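Local coordinates for protein gp18 (Listeria monocytogenes EGD-e, PDB 3GS9), which is a prophage tail protein of the endopeptidase tail family, probably a structural component of the phage tail, at residues Pro90-Thr95 and Asp168-Val173. Numbering follows the deposited sequence.
Sequences PHIYYT and DNRHLV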
loop_
_atom_site.group_PDB
_atom_site.type_symbol
_atom_site.label_atom_id
_atom_site.label_comp_id
_atom_site.label_asym_id
_atom_site.label_seq_id
_atom_site.Cartn_x
_atom_site.Cartn_y
_atom_site.Cartn_z
ATOM N N PRO A 90 -21.035 12.346 -4.220
ATOM C CA PRO A 90 -20.111 12.790 -5.280
ATOM C C PRO A 90 -20.807 13.465 -6.466
ATOM O O PRO A 90 -21.924 13.095 -6.842
ATOM C CB PRO A 90 -19.483 11.481 -5.773
ATOM C CG PRO A 90 -19.591 10.572 -4.563
ATOM C CD PRO A 90 -20.935 10.894 -3.980
ATOM N N HIS A 91 -20.142 14.468 -7.003
ATOM C CA HIS A 91 -20.610 15.159 -8.196
ATOM C C HIS A 91 -20.946 14.164 -9.330
ATOM O O HIS A 91 -20.304 13.143 -9.481
ATOM C CB HIS A 91 -19.563 16.159 -8.625
ATOM C CG HIS A 91 -20.040 17.056 -9.716
ATOM N ND1 HIS A 91 -19.869 16.740 -11.043
ATOM C CD2 HIS A 91 -20.734 18.217 -9.684
ATOM C CE1 HIS A 91 -20.404 17.699 -11.786
ATOM N NE2 HIS A 91 -20.929 18.607 -10.986
ATOM N N ILE A 92 -21.968 14.495 -10.121
ATOM C CA ILE A 92 -22.411 13.650 -11.236
ATOM C C ILE A 92 -21.295 13.245 -12.220
ATOM O O ILE A 92 -21.345 12.187 -12.809
ATOM C CB ILE A 92 -23.598 14.351 -11.990
ATOM C CG1 ILE A 92 -24.316 13.346 -12.889
ATOM C CG2 ILE A 92 -23.148 15.621 -12.673
ATOM C CD1 ILE A 92 -25.109 12.362 -12.121
ATOM N N TYR A 93 -20.244 14.063 -12.311
ATOM C CA TYR A 93 -19.078 13.716 -13.141
ATOM C C TYR A 93 -18.592 12.307 -12.852
ATOM O O TYR A 93 -18.319 11.542 -13.770
ATOM C CB TYR A 93 -17.962 14.695 -12.875
ATOM C CG TYR A 93 -16.633 14.293 -13.482
ATOM C CD1 TYR A 93 -16.490 14.198 -14.867
ATOM C CD2 TYR A 93 -15.531 14.067 -12.683
ATOM C CE1 TYR A 93 -15.281 13.818 -15.435
ATOM C CE2 TYR A 93 -14.307 13.722 -13.241
ATOM C CZ TYR A 93 -14.198 13.608 -14.626
ATOM O OH TYR A 93 -12.977 13.282 -15.182
ATOM N N TYR A 94 -18.503 11.973 -11.573
ATOM C CA TYR A 94 -17.910 10.680 -11.136
ATOM C C TYR A 94 -18.715 9.455 -11.541
ATOM O O TYR A 94 -18.193 8.334 -11.563
ATOM C CB TYR A 94 -17.600 10.694 -9.649
ATOM C CG TYR A 94 -16.462 11.618 -9.392
ATOM C CD1 TYR A 94 -15.191 11.258 -9.737
ATOM C CD2 TYR A 94 -16.682 12.906 -8.942
ATOM C CE1 TYR A 94 -14.117 12.114 -9.572
ATOM C CE2 TYR A 94 -15.610 13.795 -8.759
ATOM C CZ TYR A 94 -14.338 13.380 -9.079
ATOM O OH TYR A 94 -13.245 14.187 -8.931
ATOM N N THR A 95 -19.984 9.671 -11.932
ATOM C CA THR A 95 -20.781 8.574 -12.472
ATOM C C THR A 95 -20.323 8.065 -13.845
ATOM O O THR A 95 -20.808 7.048 -14.281
ATOM C CB THR A 95 -22.324 8.891 -12.529
ATOM O OG1 THR A 95 -22.612 9.873 -13.540
ATOM C CG2 THR A 95 -22.828 9.328 -11.139
ATOM N N ASP A 168 -19.114 20.790 -15.821
ATOM C CA ASP A 168 -20.377 21.526 -15.518
ATOM C C ASP A 168 -21.506 20.500 -15.699
ATOM O O ASP A 168 -21.919 20.203 -16.818
ATOM C CB ASP A 168 -20.569 22.733 -16.445
ATOM C CG ASP A 168 -21.873 23.438 -16.232
ATOM O OD1 ASP A 168 -22.609 23.089 -15.291
ATOM O OD2 ASP A 168 -22.189 24.365 -17.030
ATOM N N ASN A 169 -21.952 19.908 -14.592
ATOM C CA ASN A 169 -22.741 18.679 -14.643
ATOM C C ASN A 169 -22.071 17.665 -15.546
ATOM O O ASN A 169 -20.903 17.341 -15.275
ATOM C CB ASN A 169 -24.193 19.005 -14.915
ATOM C CG ASN A 169 -24.782 19.817 -13.762
ATOM O OD1 ASN A 169 -24.806 19.321 -12.648
ATOM N ND2 ASN A 169 -25.152 21.063 -13.998
ATOM N N ARG A 170 -22.743 17.155 -16.573
ATOM C CA ARG A 170 -22.116 16.156 -17.439
ATOM C C ARG A 170 -21.474 16.778 -18.683
ATOM O O ARG A 170 -21.139 16.075 -19.629
ATOM C CB ARG A 170 -23.132 15.100 -17.865
ATOM C CG ARG A 170 -23.735 14.307 -16.740
ATOM C CD ARG A 170 -24.849 13.422 -17.349
ATOM N NE ARG A 170 -25.626 12.775 -16.320
ATOM C CZ ARG A 170 -26.578 11.880 -16.540
ATOM N NH1 ARG A 170 -26.897 11.509 -17.780
ATOM N NH2 ARG A 170 -27.217 11.356 -15.499
ATOM N N HIS A 171 -21.280 18.088 -18.687
ATOM C CA HIS A 171 -20.564 18.720 -19.780
ATOM C C HIS A 171 -19.140 18.987 -19.311
ATOM O O HIS A 171 -18.920 19.794 -18.402
ATOM C CB HIS A 171 -21.256 20.009 -20.251
ATOM C CG HIS A 171 -20.533 20.675 -21.379
ATOM N ND1 HIS A 171 -20.505 20.145 -22.646
ATOM C CD2 HIS A 171 -19.751 21.776 -21.411
ATOM C CE1 HIS A 171 -19.777 20.923 -23.424
ATOM N NE2 HIS A 171 -19.306 21.916 -22.697
ATOM N N LEU A 172 -18.192 18.376 -20.021
ATOM C CA LEU A 172 -16.774 18.378 -19.687
ATOM C C LEU A 172 -15.930 19.306 -20.555
ATOM O O LEU A 172 -15.829 19.120 -21.779
ATOM C CB LEU A 172 -16.192 16.963 -19.780
ATOM C CG LEU A 172 -17.001 15.804 -19.192
ATOM C CD1 LEU A 172 -16.302 14.490 -19.398
ATOM C CD2 LEU A 172 -17.315 16.067 -17.726
ATOM N N VAL A 173 -15.372 20.316 -19.908
ATOM C CA VAL A 173 -14.502 21.289 -20.548
ATOM C C VAL A 173 -13.048 20.932 -20.294
ATOM O O VAL A 173 -12.639 20.811 -19.142
ATOM C CB VAL A 173 -14.794 22.703 -20.045
ATOM C CG1 VAL A 173 -13.826 23.651 -20.678
ATOM C CG2 VAL A 173 -16.266 23.095 -20.375
#
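Ile92 CG2 rests on the backbone of Asn169, 3.7 Å from its CA, at the bend of a type II' beta turn running from Asp168 to His171. Beside it, the His91 ring turns its edge to Asn169 O, with CE1 3.5 Å from that oxygen, which lies near the ring plane. The ring is fixed by both nitrogens: ND1 accepts from Tyr93 N at 3.0 Å, that donor standing 34° out of the ring plane, while NE2 bonds Gln67 OE1, an atom that also takes Asn169 N. Further along, Tyr93 and Leu172 cross at about a right angle, with Leu172 CD2 3.5 Å from Tyr93 CD1; Ile154 of helix 150-161 and Pro167 touch both side chains. Against this buried, tightly packed part, formed by His91, Ile92, Tyr93 and Leu172, Arg170 makes the looser, partly exposed side. Its chain, extended from CG to NE, passes Ile92 obliquely, and Ile92 CG1 meets the guanidinium edge at NE (3.7 Å). The side-chain amide of Asn169 turns instead to the hairpin of strands 61-64 and 67-74, where OD1 takes Glu68 N and ND2 gives to Gly66 O. No hydrogen bond links the two segments directly, so largely apolar van der Waals packing joins the 3-10 turn to the 166-173 hairpin, while polar connections run indirectly through Gln67 and Glu68.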